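Local coordinates for protein ATPase BagA (Mycobacterium tuberculosis H37Rv, PDB 6BS3) that hydrolyses ATP as one subunit of the heterodimeric BagAB complex, whose ATPase activity is required for resistance to nitric oxide and to elevated glycerol, at residues L72-L77 with T138-E143; E219-I224 with A302-A307; K177-L182 with P187-S192; A97-Y102 with G120-A125; L132-L137 with A170-V175. All blocks are in the same frame, centred on the assembly; numbering follows the deposited sequence.

Contact 1: residues L72-L77 with T138-E143; sequences LPYQEL and TGKIKE
Tyr74 and Lys140 reach for each other from opposite directions. The phenol oxygen OH of Tyr74 lies against the methylenes of Lys140, 3.3 Å from CD. A bend at chi2 of Lys140 (63°) lays the aliphatic part of the chain past the phenol. The polar link is indirect. Glu76 OE2 and Lys140 NZ are 4.2 Å apart, beyond a salt bridge. One water joins them: it donates to Glu76 OE2 at 2.7 Å and accepts from Lys140 NZ at 2.8 Å. On its own helix Lys140 NZ makes a salt bridge to Glu143 OE1 (2.9 Å), approaching from above the carboxylate plane. Further out, Arg147 makes salt bridges to both Glu76 and Glu143. This probably eases the repulsion between the acids. Tyr156 OH bonds Glu76 OE1, and Glu101 bonds Tyr74 OH. Tyr74 is also the centre of an inverse gamma turn. The contact is at the surface. It joins the loop before edge strand 77-82 to helix 130-146. Tyr74 and Lys140 both also rest on Leu91 of strand 86-92, and Tyr74 packs on Ala97 and Ala98 of helix 95-107.

Contact 2: residues E219-I224 with A302-A307; sequences ETLEAI and AQQLDA
Leu221 and Leu305 mark the closest backbone approach, with their CA atoms 7.4 Å apart; segment 219-224 is regular helix, while the other coils in a helical way but is tied by shorter-range bonds, Leu305 N to Ala302 O and Asp306 N to Gln303 O. Leu221 has the largest share of the contact. Its CG stands anti to the carbonyl carbon (chi1 -66°), and its forked end is directed at the other backbone. Both methyls meet Gln304. CD2 of Leu221 lies 3.7 Å from the carbonyl O of Gln304, and CD1 of Leu221 is 4.1 Å from CB of Gln304. The two side chains cross at about a right angle. Gln304 touches with the base of its extended chain, at CB. Leu305 leaves its backbone at a slant, but its end turns in. Its CD2 methyl is 4.3 Å from CD2 of Leu221 and also 4.3 Å from CG2 of Thr220. One methyl of Leu305 thus meets two neighbouring residues of the helix. Thr220 meets Leu305 with its methyl; its OG1 is hydrogen-bonded to the carbonyl of Pro216 one turn earlier. No hydrogen bond crosses between the segments. The contact is loose and apolar, buried at Thr220 and Leu305 and open to solvent at Gln304. Thr220 is about 9 Å from the ATP-binding Lys34, side chain to side chain, without touching the P-loop. Helix 214-229 is held here against the segment between helix 278-302 and strand 312-316. Thr220 also packs on Leu208 of strand 204-210, and Leu305 on Val239 of strand 234-242.

Contact 3: residues K177-L182 with P187-S192; sequences KAVSDL and PVHAQS
Val179 sets one methyl over a face of the His189 ring. Its CG1 stands 3.4 Å above the ring plane, offset toward the rim, and lies 3.5 Å from CE1 of His189. Measured to the centroid this is a CH-pi contact, 23° off the ring normal. The valine rotamer divides the work. With chi1 at 169°, CG1 points away from the backbone N and goes to the ring, while CG2 goes to Ser192, 3.7 Å from its CB. Ser192 presents its carbon here; its hydroxyl is turned back on its own helix, where OG donates to the carbonyl O of His189 at 2.8 Å. Leu182 meets the second segment along another line. Its CD1 is 3.9 Å from CG2 of Val188, the side chains slanting across each other. A type I beta turn from Val179 to Leu182 brings both apolar residues to the same partner helix. Helices 175-179 and 188-200 are consecutive in the chain, and the contact closes the short connection between them. His189 NE2 makes a weak hydrogen bond to the carbonyl of Ala183 in that connection, which would limit rotation of the ring. Leu182 and Val179 also rest on Val135 of helix 130-146. The chemistry is therefore apolar packing between the segments, with Ser192 OG bonded within its helix and His189 NE2 weakly bonded to the adjoining loop.

Contact 4: residues A97-Y102 with G120-A125; sequences AAFLEY and GAVEFA
Val122 is the bump of this contact, fitting between Phe99 and Leu100 of the facing helix. Its two methyls part to the two neighbours. CG1 of Val122 meets the edge of the Phe99 ring, in the ring plane, at 3.3 Å from CD2. CG2 of Val122 lies 3.8 Å from CD2 of Leu100. The chi1 of Val122 (-176°) turns its fork so that it spreads over these successive residues. Leu100 leaves its helix at an angle, but its end bends in and crosses Val122 at about a right angle. Phe99 is the larger projection from its side. Its ring extends past Val122, and CE2 of Phe99 comes 4.0 Å from CB of Ala125, one turn further along. The ring end lies against the alanine methyl. The helix segments cross nearly perpendicularly, at 93°, with axes 10.1 Å apart, so contact is confined to a few residues at the crossing. Gly120, with positive phi, ends helix 110-117 in a Schellman motif and stands at the N-cap position of helix 121-128. Phe99 also packs on Leu132 and Leu136 of helix 130-146, and Met116 packs on Val122. Phe124 and Ala125 also face apolar side chains of the partner subunit. No polar atom takes part between the segments. Cohesion here rests on close apolar packing and shape, consistent with a hydrophobic core of the helical region that continues to the subunit interface.

Contact 5: residues L132-L137 with A170-V175; sequences LRDVLL and ARFLDV
Asp134 and Phe172 bring the two backbones closest, at 5.9 Å between their CA atoms. Segment 132-137 is continuous helix, whereas the other segment ends a short helix at Phe172 and turns through Leu173 and Asp174 into the next one. Asp134 points at this turn. Its OD1 lies in the plane of the Phe172 ring, at the edge, 3.6 Å from CD1. The carboxylate and ring planes are nearly perpendicular, 83° apart. Such an edge-on approach sets the negative oxygen against the slightly positive ring hydrogens, which is probably mildly favourable. OD2 of Asp134 sits 3.9 Å from the carbonyl O of Arg171, with no hydrogen bond between the segments. In this ArsA-family protein of the P-loop NTPase clan, the contact belongs to a helical region packed with helices 95-107 and 188-200. Asp174 acts as N-cap of helix 175-179, its OD1 weakly bonded to Lys177 N. The chi1 of Phe172 (174°) carries CG to the side opposite its own backbone N, which swings the ring back toward helix 130-146. There Leu137 meets the same ring edge, with CB 3.8 Å from CE1 of Phe172, the two side chains at about a right angle. Phe172 also packs on Pro164. Val135 packs on Ala178 of helix 175-179, while Val175 packs on Val195, Val196 and Leu199 of helix 188-200.

Overall arrangement
Helix 130-146 is the common element. It supplies one segment to contact 1 and one to contact 5. These two contacts have centres 15 Å apart and touch where Ile141 meets Phe172. Contact 3 lies 10 Å from contact 5, centre to centre, with Val135 packing on Ala178, Val179 and Leu182. Contact 4 joins contact 5 through Phe99 and Leu136, contact 3 through Tyr102, and contact 1 through Tyr74 and Glu101. These four form one connected group. Contact 2 stands apart, 24 Å from contact 5 between centres. It is nearer the nucleotide: the side chain of Thr220 is about 11 Å from ADP. From contact 5, the side chain of Phe172 is about 14 Å from ADP and about 13 Å from magnesium.

Contact 1: residues L72-L77 with T138-E143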
# COMPACT_ATOMS: atom_id res chain seq x y z
N LEU A 72 12.35 1.14 -18.11
CA LEU A 72 12.03 1.87 -19.33
C LEU A 72 12.63 3.29 -19.36
O LEU A 72 12.59 3.99 -18.34
CB LEU A 72 10.50 1.96 -19.53
CG LEU A 72 9.72 0.64 -19.72
CD1 LEU A 72 8.24 0.90 -19.73
CD2 LEU A 72 10.10 -0.06 -20.99
N PRO A 73 13.14 3.74 -20.52
CA PRO A 73 13.67 5.11 -20.60
C PRO A 73 12.54 6.12 -20.79
O PRO A 73 11.37 5.75 -20.97
CB PRO A 73 14.60 5.05 -21.82
CG PRO A 73 13.98 4.02 -22.70
CD PRO A 73 13.29 3.02 -21.81
N TYR A 74 12.87 7.42 -20.77
CA TYR A 74 11.88 8.46 -20.96
C TYR A 74 11.55 8.63 -22.46
O TYR A 74 12.02 9.55 -23.10
CB TYR A 74 12.31 9.77 -20.28
CG TYR A 74 11.25 10.86 -20.25
CD1 TYR A 74 9.93 10.57 -19.91
CD2 TYR A 74 11.58 12.18 -20.51
CE1 TYR A 74 8.95 11.57 -19.87
CE2 TYR A 74 10.62 13.20 -20.43
CZ TYR A 74 9.31 12.88 -20.12
OH TYR A 74 8.38 13.88 -20.10
N GLN A 75 10.76 7.68 -23.01
CA GLN A 75 10.33 7.59 -24.41
C GLN A 75 9.05 6.79 -24.46
O GLN A 75 8.90 5.86 -23.67
CB GLN A 75 11.36 6.79 -25.27
CG GLN A 75 12.69 7.47 -25.56
CD GLN A 75 13.68 6.46 -26.10
OE1 GLN A 75 13.45 5.81 -27.14
NE2 GLN A 75 14.81 6.31 -25.42
N GLU A 76 8.17 7.08 -25.44
CA GLU A 76 6.93 6.33 -25.64
C GLU A 76 7.28 5.14 -26.49
O GLU A 76 7.74 5.31 -27.62
CB GLU A 76 5.86 7.20 -26.30
CG GLU A 76 5.43 8.36 -25.41
CD GLU A 76 4.93 9.58 -26.15
OE1 GLU A 76 4.34 9.44 -27.25
OE2 GLU A 76 5.09 10.69 -25.60
N LEU A 77 7.17 3.92 -25.93
CA LEU A 77 7.60 2.72 -26.64
C LEU A 77 6.55 1.66 -26.64
O LEU A 77 5.85 1.50 -25.64
CB LEU A 77 8.91 2.15 -26.00
CG LEU A 77 10.18 3.01 -26.04
CD1 LEU A 77 11.13 2.62 -24.93
CD2 LEU A 77 10.88 2.94 -27.40
N THR A 138 1.24 16.47 -14.64
CA THR A 138 -0.07 16.70 -15.25
C THR A 138 0.09 17.45 -16.59
O THR A 138 -0.73 17.28 -17.50
CB THR A 138 -1.03 17.48 -14.29
OG1 THR A 138 -0.47 18.76 -14.01
CG2 THR A 138 -1.34 16.71 -13.00
N GLY A 139 1.13 18.28 -16.67
CA GLY A 139 1.45 19.03 -17.89
C GLY A 139 1.90 18.11 -19.01
O GLY A 139 1.50 18.30 -20.16
N LYS A 140 2.70 17.08 -18.68
CA LYS A 140 3.17 16.08 -19.66
C LYS A 140 2.01 15.18 -20.08
O LYS A 140 1.92 14.83 -21.25
CB LYS A 140 4.35 15.26 -19.10
CG LYS A 140 4.89 14.17 -20.05
CD LYS A 140 5.44 14.74 -21.34
CE LYS A 140 5.72 13.66 -22.36
NZ LYS A 140 6.09 14.24 -23.67
N ILE A 141 1.13 14.81 -19.13
CA ILE A 141 -0.07 14.00 -19.38
C ILE A 141 -0.95 14.75 -20.40
O ILE A 141 -1.33 14.17 -21.41
CB ILE A 141 -0.82 13.71 -18.05
CG1 ILE A 141 -0.04 12.65 -17.19
CG2 ILE A 141 -2.28 13.26 -18.32
CD1 ILE A 141 -0.62 12.51 -15.64
N LYS A 142 -1.18 16.06 -20.17
CA LYS A 142 -1.97 16.90 -21.08
C LYS A 142 -1.36 16.95 -22.50
O LYS A 142 -2.10 16.94 -23.48
CB LYS A 142 -2.13 18.30 -20.47
CG LYS A 142 -3.08 19.22 -21.25
CD LYS A 142 -2.31 20.33 -21.90
CE LYS A 142 -3.20 21.29 -22.64
NZ LYS A 142 -2.38 22.29 -23.38
N GLU A 143 -0.03 17.02 -22.60
CA GLU A 143 0.70 17.06 -23.88
C GLU A 143 0.46 15.77 -24.69
O GLU A 143 0.32 15.85 -25.90
CB GLU A 143 2.21 17.32 -23.63
CG GLU A 143 3.05 17.54 -24.90
CD GLU A 143 3.47 16.29 -25.66
OE1 GLU A 143 3.73 15.25 -25.02
OE2 GLU A 143 3.52 16.35 -26.91
O HOH W 1 7.33 11.84 -24.56

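Contact 2: residues E219-I224 with A302-A307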
# COMPACT_ATOMS: atom_id res chain seq x y z
N GLU A 219 -11.37 4.66 1.55
CA GLU A 219 -10.54 5.58 0.79
C GLU A 219 -11.18 5.93 -0.54
O GLU A 219 -11.06 7.08 -0.96
CB GLU A 219 -9.14 5.03 0.60
CG GLU A 219 -8.33 5.00 1.88
CD GLU A 219 -6.83 5.08 1.69
OE1 GLU A 219 -6.37 5.26 0.53
OE2 GLU A 219 -6.10 4.96 2.70
N THR A 220 -11.84 4.95 -1.18
CA THR A 220 -12.59 5.11 -2.43
C THR A 220 -13.72 6.14 -2.20
O THR A 220 -13.86 7.07 -3.00
CB THR A 220 -13.12 3.74 -2.93
OG1 THR A 220 -12.02 2.90 -3.23
CG2 THR A 220 -13.98 3.86 -4.19
N LEU A 221 -14.48 5.98 -1.11
CA LEU A 221 -15.59 6.88 -0.74
C LEU A 221 -15.09 8.31 -0.46
O LEU A 221 -15.65 9.27 -1.00
CB LEU A 221 -16.37 6.33 0.46
CG LEU A 221 -17.15 5.02 0.24
CD1 LEU A 221 -17.66 4.45 1.55
CD2 LEU A 221 -18.30 5.23 -0.71
N GLU A 222 -14.03 8.43 0.37
CA GLU A 222 -13.38 9.69 0.75
C GLU A 222 -12.78 10.41 -0.46
O GLU A 222 -12.82 11.64 -0.49
CB GLU A 222 -12.29 9.43 1.79
CG GLU A 222 -12.83 9.14 3.18
CD GLU A 222 -11.84 8.58 4.18
OE1 GLU A 222 -12.23 8.38 5.35
OE2 GLU A 222 -10.67 8.34 3.80
N ALA A 223 -12.21 9.65 -1.43
CA ALA A 223 -11.64 10.20 -2.67
C ALA A 223 -12.74 10.71 -3.59
O ALA A 223 -12.63 11.84 -4.06
CB ALA A 223 -10.77 9.17 -3.38
N ILE A 224 -13.82 9.93 -3.81
CA ILE A 224 -14.98 10.34 -4.64
C ILE A 224 -15.57 11.68 -4.15
O ILE A 224 -15.83 12.56 -4.96
CB ILE A 224 -16.05 9.21 -4.76
CG1 ILE A 224 -15.55 8.11 -5.72
CG2 ILE A 224 -17.43 9.76 -5.20
CD1 ILE A 224 -16.34 6.83 -5.78
N ALA A 302 -19.04 -4.07 0.73
CA ALA A 302 -19.51 -3.74 -0.62
C ALA A 302 -20.79 -2.87 -0.60
O ALA A 302 -20.93 -1.99 -1.46
CB ALA A 302 -19.76 -5.00 -1.43
N GLN A 303 -21.69 -3.12 0.36
CA GLN A 303 -22.95 -2.37 0.55
C GLN A 303 -22.70 -0.85 0.72
O GLN A 303 -23.54 -0.06 0.30
CB GLN A 303 -23.75 -2.94 1.74
CG GLN A 303 -25.12 -2.30 2.00
CD GLN A 303 -25.99 -3.14 2.90
OE1 GLN A 303 -26.97 -3.74 2.46
NE2 GLN A 303 -25.65 -3.21 4.19
N GLN A 304 -21.55 -0.46 1.31
CA GLN A 304 -21.18 0.96 1.50
C GLN A 304 -21.02 1.72 0.16
O GLN A 304 -21.14 2.95 0.15
CB GLN A 304 -19.87 1.07 2.30
CG GLN A 304 -19.97 0.66 3.76
CD GLN A 304 -18.62 0.83 4.41
OE1 GLN A 304 -17.78 -0.07 4.38
NE2 GLN A 304 -18.37 2.00 4.98
N LEU A 305 -20.72 1.00 -0.95
CA LEU A 305 -20.56 1.57 -2.28
C LEU A 305 -21.93 1.80 -2.95
O LEU A 305 -22.02 2.65 -3.84
CB LEU A 305 -19.70 0.66 -3.19
CG LEU A 305 -18.23 0.34 -2.80
CD1 LEU A 305 -17.64 -0.73 -3.72
CD2 LEU A 305 -17.33 1.58 -2.81
N ASP A 306 -22.98 1.06 -2.53
CA ASP A 306 -24.35 1.15 -3.06
C ASP A 306 -24.93 2.58 -3.01
O ASP A 306 -25.78 2.93 -3.83
CB ASP A 306 -25.31 0.16 -2.37
CG ASP A 306 -24.96 -1.32 -2.53
OD1 ASP A 306 -23.95 -1.63 -3.22
OD2 ASP A 306 -25.70 -2.17 -1.97
N ALA A 307 -24.45 3.39 -2.06
CA ALA A 307 -24.84 4.78 -1.85
C ALA A 307 -24.41 5.69 -3.01
O ALA A 307 -25.08 6.69 -3.27
CB ALA A 307 -24.24 5.29 -0.55

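Contact 3: residues K177-L182 with P187-S192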
# COMPACT_ATOMS: atom_id res chain seq x y z
N LYS A 177 -3.56 24.71 -6.65
CA LYS A 177 -2.63 24.60 -5.52
C LYS A 177 -1.19 24.35 -5.96
O LYS A 177 -0.27 24.94 -5.37
CB LYS A 177 -3.08 23.56 -4.47
CG LYS A 177 -4.22 24.04 -3.57
CD LYS A 177 -3.81 25.13 -2.54
CE LYS A 177 -5.01 25.91 -2.03
NZ LYS A 177 -4.63 26.84 -0.94
N ALA A 178 -0.98 23.50 -6.99
CA ALA A 178 0.36 23.20 -7.50
C ALA A 178 1.08 24.44 -8.06
O ALA A 178 2.27 24.64 -7.77
CB ALA A 178 0.29 22.09 -8.55
N VAL A 179 0.37 25.27 -8.82
CA VAL A 179 0.88 26.48 -9.47
C VAL A 179 1.15 27.61 -8.45
O VAL A 179 2.04 28.43 -8.69
CB VAL A 179 -0.07 26.89 -10.64
CG1 VAL A 179 0.23 28.27 -11.18
CG2 VAL A 179 -0.02 25.87 -11.77
N SER A 180 0.43 27.63 -7.31
CA SER A 180 0.54 28.64 -6.24
C SER A 180 1.96 28.82 -5.65
O SER A 180 2.26 29.89 -5.13
CB SER A 180 -0.45 28.36 -5.12
OG SER A 180 0.01 27.36 -4.22
N ASP A 181 2.80 27.79 -5.73
CA ASP A 181 4.16 27.79 -5.20
C ASP A 181 5.21 27.92 -6.30
O ASP A 181 6.40 27.69 -6.06
CB ASP A 181 4.39 26.54 -4.32
CG ASP A 181 3.42 26.44 -3.16
OD1 ASP A 181 3.68 27.08 -2.11
OD2 ASP A 181 2.39 25.74 -3.31
N LEU A 182 4.76 28.31 -7.50
CA LEU A 182 5.64 28.54 -8.65
C LEU A 182 5.76 30.04 -8.93
O LEU A 182 4.92 30.82 -8.47
CB LEU A 182 5.14 27.80 -9.90
CG LEU A 182 5.12 26.26 -9.89
CD1 LEU A 182 4.92 25.75 -11.29
CD2 LEU A 182 6.41 25.66 -9.33
N PRO A 187 5.29 31.42 -18.95
CA PRO A 187 4.39 30.60 -19.78
C PRO A 187 3.59 29.51 -19.05
O PRO A 187 2.54 29.11 -19.55
CB PRO A 187 5.33 30.01 -20.83
CG PRO A 187 6.71 30.03 -20.18
CD PRO A 187 6.65 30.83 -18.91
N VAL A 188 4.10 29.03 -17.89
CA VAL A 188 3.52 27.99 -17.04
C VAL A 188 2.07 28.31 -16.61
O VAL A 188 1.21 27.43 -16.67
CB VAL A 188 4.45 27.66 -15.83
CG1 VAL A 188 4.80 28.90 -15.00
CG2 VAL A 188 3.87 26.55 -14.94
N HIS A 189 1.80 29.58 -16.21
CA HIS A 189 0.49 30.07 -15.76
C HIS A 189 -0.57 30.05 -16.87
O HIS A 189 -1.76 29.94 -16.57
CB HIS A 189 0.63 31.45 -15.11
CG HIS A 189 1.25 31.42 -13.74
ND1 HIS A 189 0.50 31.64 -12.59
CD2 HIS A 189 2.53 31.16 -13.38
CE1 HIS A 189 1.34 31.53 -11.58
NE2 HIS A 189 2.57 31.23 -12.00
N ALA A 190 -0.13 30.11 -18.15
CA ALA A 190 -1.02 30.05 -19.31
C ALA A 190 -1.38 28.59 -19.64
O ALA A 190 -2.54 28.31 -19.95
CB ALA A 190 -0.36 30.72 -20.51
N GLN A 191 -0.38 27.68 -19.55
CA GLN A 191 -0.51 26.23 -19.82
C GLN A 191 -1.39 25.53 -18.79
O GLN A 191 -2.10 24.58 -19.14
CB GLN A 191 0.87 25.55 -19.87
CG GLN A 191 1.75 26.02 -21.02
CD GLN A 191 1.45 25.34 -22.34
OE1 GLN A 191 1.33 24.11 -22.44
NE2 GLN A 191 1.35 26.13 -23.40
N SER A 192 -1.35 26.00 -17.53
CA SER A 192 -2.10 25.49 -16.38
C SER A 192 -3.62 25.60 -16.55
O SER A 192 -4.36 24.79 -15.99
CB SER A 192 -1.67 26.20 -15.10
OG SER A 192 -2.11 27.56 -15.08

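Contact 4: residues A97-Y102 with G120-A125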
# COMPACT_ATOMS: atom_id res chain seq x y z
N ALA A 97 14.22 14.35 -16.11
CA ALA A 97 14.26 14.67 -17.55
C ALA A 97 13.10 15.61 -17.94
O ALA A 97 13.31 16.49 -18.77
CB ALA A 97 14.23 13.40 -18.38
N ALA A 98 11.91 15.47 -17.29
CA ALA A 98 10.74 16.35 -17.53
C ALA A 98 11.03 17.78 -17.03
O ALA A 98 10.62 18.74 -17.68
CB ALA A 98 9.48 15.79 -16.87
N PHE A 99 11.77 17.91 -15.92
CA PHE A 99 12.16 19.22 -15.38
C PHE A 99 13.15 19.96 -16.33
O PHE A 99 12.98 21.15 -16.56
CB PHE A 99 12.70 19.11 -13.94
CG PHE A 99 13.06 20.43 -13.28
CD1 PHE A 99 12.17 21.50 -13.31
CD2 PHE A 99 14.28 20.60 -12.63
CE1 PHE A 99 12.51 22.72 -12.72
CE2 PHE A 99 14.60 21.81 -12.02
CZ PHE A 99 13.72 22.87 -12.06
N LEU A 100 14.13 19.22 -16.92
CA LEU A 100 15.09 19.75 -17.90
C LEU A 100 14.39 20.18 -19.19
O LEU A 100 14.73 21.21 -19.76
CB LEU A 100 16.21 18.74 -18.22
CG LEU A 100 17.07 18.19 -17.08
CD1 LEU A 100 18.15 17.29 -17.62
CD2 LEU A 100 17.72 19.28 -16.30
N GLU A 101 13.42 19.38 -19.64
CA GLU A 101 12.58 19.63 -20.82
C GLU A 101 11.83 20.97 -20.63
O GLU A 101 11.75 21.78 -21.55
CB GLU A 101 11.55 18.50 -20.92
CG GLU A 101 11.45 17.76 -22.24
CD GLU A 101 10.53 16.55 -22.22
OE1 GLU A 101 9.60 16.49 -21.37
OE2 GLU A 101 10.75 15.65 -23.06
N TYR A 102 11.29 21.19 -19.42
CA TYR A 102 10.54 22.37 -19.00
C TYR A 102 11.44 23.60 -18.95
O TYR A 102 11.09 24.60 -19.56
CB TYR A 102 9.90 22.06 -17.64
CG TYR A 102 9.19 23.18 -16.92
CD1 TYR A 102 7.81 23.33 -17.02
CD2 TYR A 102 9.86 23.96 -15.99
CE1 TYR A 102 7.13 24.30 -16.28
CE2 TYR A 102 9.20 24.93 -15.24
CZ TYR A 102 7.83 25.10 -15.39
OH TYR A 102 7.17 26.05 -14.65
N GLY A 120 23.24 16.74 -8.81
CA GLY A 120 22.02 16.22 -8.21
C GLY A 120 20.99 17.25 -7.80
O GLY A 120 20.15 16.96 -6.93
N ALA A 121 21.01 18.45 -8.43
CA ALA A 121 20.13 19.58 -8.11
C ALA A 121 18.72 19.49 -8.68
O ALA A 121 17.83 20.22 -8.23
CB ALA A 121 20.79 20.90 -8.51
N VAL A 122 18.50 18.61 -9.67
CA VAL A 122 17.18 18.42 -10.30
C VAL A 122 16.35 17.53 -9.36
O VAL A 122 15.18 17.84 -9.12
CB VAL A 122 17.28 17.86 -11.75
CG1 VAL A 122 15.91 17.78 -12.40
CG2 VAL A 122 18.22 18.71 -12.60
N GLU A 123 16.99 16.48 -8.79
CA GLU A 123 16.43 15.57 -7.78
C GLU A 123 15.98 16.39 -6.58
O GLU A 123 14.87 16.22 -6.11
CB GLU A 123 17.49 14.56 -7.29
CG GLU A 123 17.78 13.43 -8.25
CD GLU A 123 19.16 12.82 -8.11
OE1 GLU A 123 19.45 12.24 -7.03
OE2 GLU A 123 19.95 12.91 -9.08
N PHE A 124 16.85 17.33 -6.14
CA PHE A 124 16.61 18.24 -5.03
C PHE A 124 15.38 19.11 -5.26
O PHE A 124 14.44 19.02 -4.47
CB PHE A 124 17.87 19.07 -4.75
CG PHE A 124 17.78 19.99 -3.55
CD1 PHE A 124 17.99 19.50 -2.26
CD2 PHE A 124 17.48 21.33 -3.70
CE1 PHE A 124 17.91 20.34 -1.15
CE2 PHE A 124 17.38 22.17 -2.59
CZ PHE A 124 17.61 21.67 -1.32
N ALA A 125 15.38 19.92 -6.34
CA ALA A 125 14.30 20.85 -6.75
C ALA A 125 12.93 20.17 -6.85
O ALA A 125 11.94 20.73 -6.37
CB ALA A 125 14.66 21.51 -8.07

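Contact 5: residues L132-L137 with A170-V175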
# COMPACT_ATOMS: atom_id res chain seq x y z
N LEU A 132 5.70 21.80 -8.08
CA LEU A 132 6.45 21.78 -9.34
C LEU A 132 6.37 20.36 -9.96
O LEU A 132 6.12 20.22 -11.16
CB LEU A 132 7.94 22.17 -9.10
CG LEU A 132 8.86 22.11 -10.33
CD1 LEU A 132 8.37 23.06 -11.42
CD2 LEU A 132 10.30 22.41 -9.97
N ARG A 133 6.53 19.33 -9.13
CA ARG A 133 6.43 17.93 -9.51
C ARG A 133 5.09 17.65 -10.19
O ARG A 133 5.09 17.19 -11.33
CB ARG A 133 6.61 17.06 -8.26
CG ARG A 133 7.16 15.67 -8.52
CD ARG A 133 7.78 15.13 -7.25
NE ARG A 133 6.80 15.01 -6.17
CZ ARG A 133 7.00 15.40 -4.92
NH1 ARG A 133 8.16 15.94 -4.56
NH2 ARG A 133 6.04 15.27 -4.01
N ASP A 134 3.96 18.01 -9.55
CA ASP A 134 2.61 17.81 -10.09
C ASP A 134 2.33 18.62 -11.37
O ASP A 134 1.60 18.14 -12.23
CB ASP A 134 1.53 18.07 -9.00
CG ASP A 134 1.62 17.14 -7.79
OD1 ASP A 134 2.26 16.07 -7.90
OD2 ASP A 134 1.05 17.48 -6.73
N VAL A 135 2.90 19.85 -11.49
CA VAL A 135 2.80 20.71 -12.67
C VAL A 135 3.49 20.00 -13.85
O VAL A 135 2.93 19.95 -14.94
CB VAL A 135 3.37 22.15 -12.42
CG1 VAL A 135 3.73 22.87 -13.72
CG2 VAL A 135 2.40 22.98 -11.60
N LEU A 136 4.70 19.45 -13.63
CA LEU A 136 5.46 18.75 -14.66
C LEU A 136 4.73 17.50 -15.14
O LEU A 136 4.67 17.28 -16.34
CB LEU A 136 6.87 18.36 -14.14
CG LEU A 136 7.82 19.52 -13.80
CD1 LEU A 136 9.07 19.01 -13.10
CD2 LEU A 136 8.19 20.32 -15.04
N LEU A 137 4.16 16.71 -14.20
CA LEU A 137 3.48 15.45 -14.46
C LEU A 137 2.14 15.62 -15.16
O LEU A 137 1.95 14.98 -16.19
CB LEU A 137 3.33 14.59 -13.19
CG LEU A 137 4.63 14.18 -12.50
CD1 LEU A 137 4.38 13.69 -11.09
CD2 LEU A 137 5.39 13.14 -13.32
N ALA A 170 -6.47 13.64 -5.19
CA ALA A 170 -7.13 14.95 -5.22
C ALA A 170 -6.12 16.09 -5.28
O ALA A 170 -6.27 16.96 -6.14
CB ALA A 170 -8.09 15.12 -4.04
N ARG A 171 -5.05 16.03 -4.46
CA ARG A 171 -3.95 17.00 -4.46
C ARG A 171 -3.17 16.96 -5.80
O ARG A 171 -2.84 18.03 -6.34
CB ARG A 171 -3.02 16.75 -3.26
CG ARG A 171 -1.70 17.58 -3.24
CD ARG A 171 -1.91 19.08 -3.06
NE ARG A 171 -2.70 19.40 -1.86
CZ ARG A 171 -2.19 19.71 -0.67
NH1 ARG A 171 -0.88 19.78 -0.50
NH2 ARG A 171 -2.99 19.97 0.35
N PHE A 172 -2.92 15.76 -6.34
CA PHE A 172 -2.23 15.59 -7.62
C PHE A 172 -2.94 16.33 -8.78
O PHE A 172 -2.27 16.86 -9.68
CB PHE A 172 -2.06 14.10 -7.96
CG PHE A 172 -1.48 13.81 -9.33
CD1 PHE A 172 -0.14 14.08 -9.61
CD2 PHE A 172 -2.26 13.24 -10.33
CE1 PHE A 172 0.40 13.80 -10.87
CE2 PHE A 172 -1.71 12.95 -11.60
CZ PHE A 172 -0.38 13.24 -11.85
N LEU A 173 -4.29 16.35 -8.74
CA LEU A 173 -5.10 16.99 -9.78
C LEU A 173 -5.50 18.42 -9.42
O LEU A 173 -6.26 19.05 -10.16
CB LEU A 173 -6.31 16.12 -10.15
CG LEU A 173 -5.97 14.69 -10.63
CD1 LEU A 173 -7.18 13.80 -10.60
CD2 LEU A 173 -5.27 14.70 -11.98
N ASP A 174 -4.97 18.95 -8.30
CA ASP A 174 -5.25 20.31 -7.86
C ASP A 174 -4.23 21.26 -8.48
O ASP A 174 -3.23 21.63 -7.86
CB ASP A 174 -5.31 20.37 -6.33
CG ASP A 174 -5.98 21.60 -5.75
OD1 ASP A 174 -6.20 22.58 -6.50
OD2 ASP A 174 -6.28 21.58 -4.54
N VAL A 175 -4.47 21.63 -9.75
CA VAL A 175 -3.61 22.50 -10.57
C VAL A 175 -3.45 23.91 -9.95
O VAL A 175 -2.35 24.46 -9.99
CB VAL A 175 -4.10 22.53 -12.05
CG1 VAL A 175 -3.13 23.30 -12.96
CG2 VAL A 175 -4.29 21.11 -12.58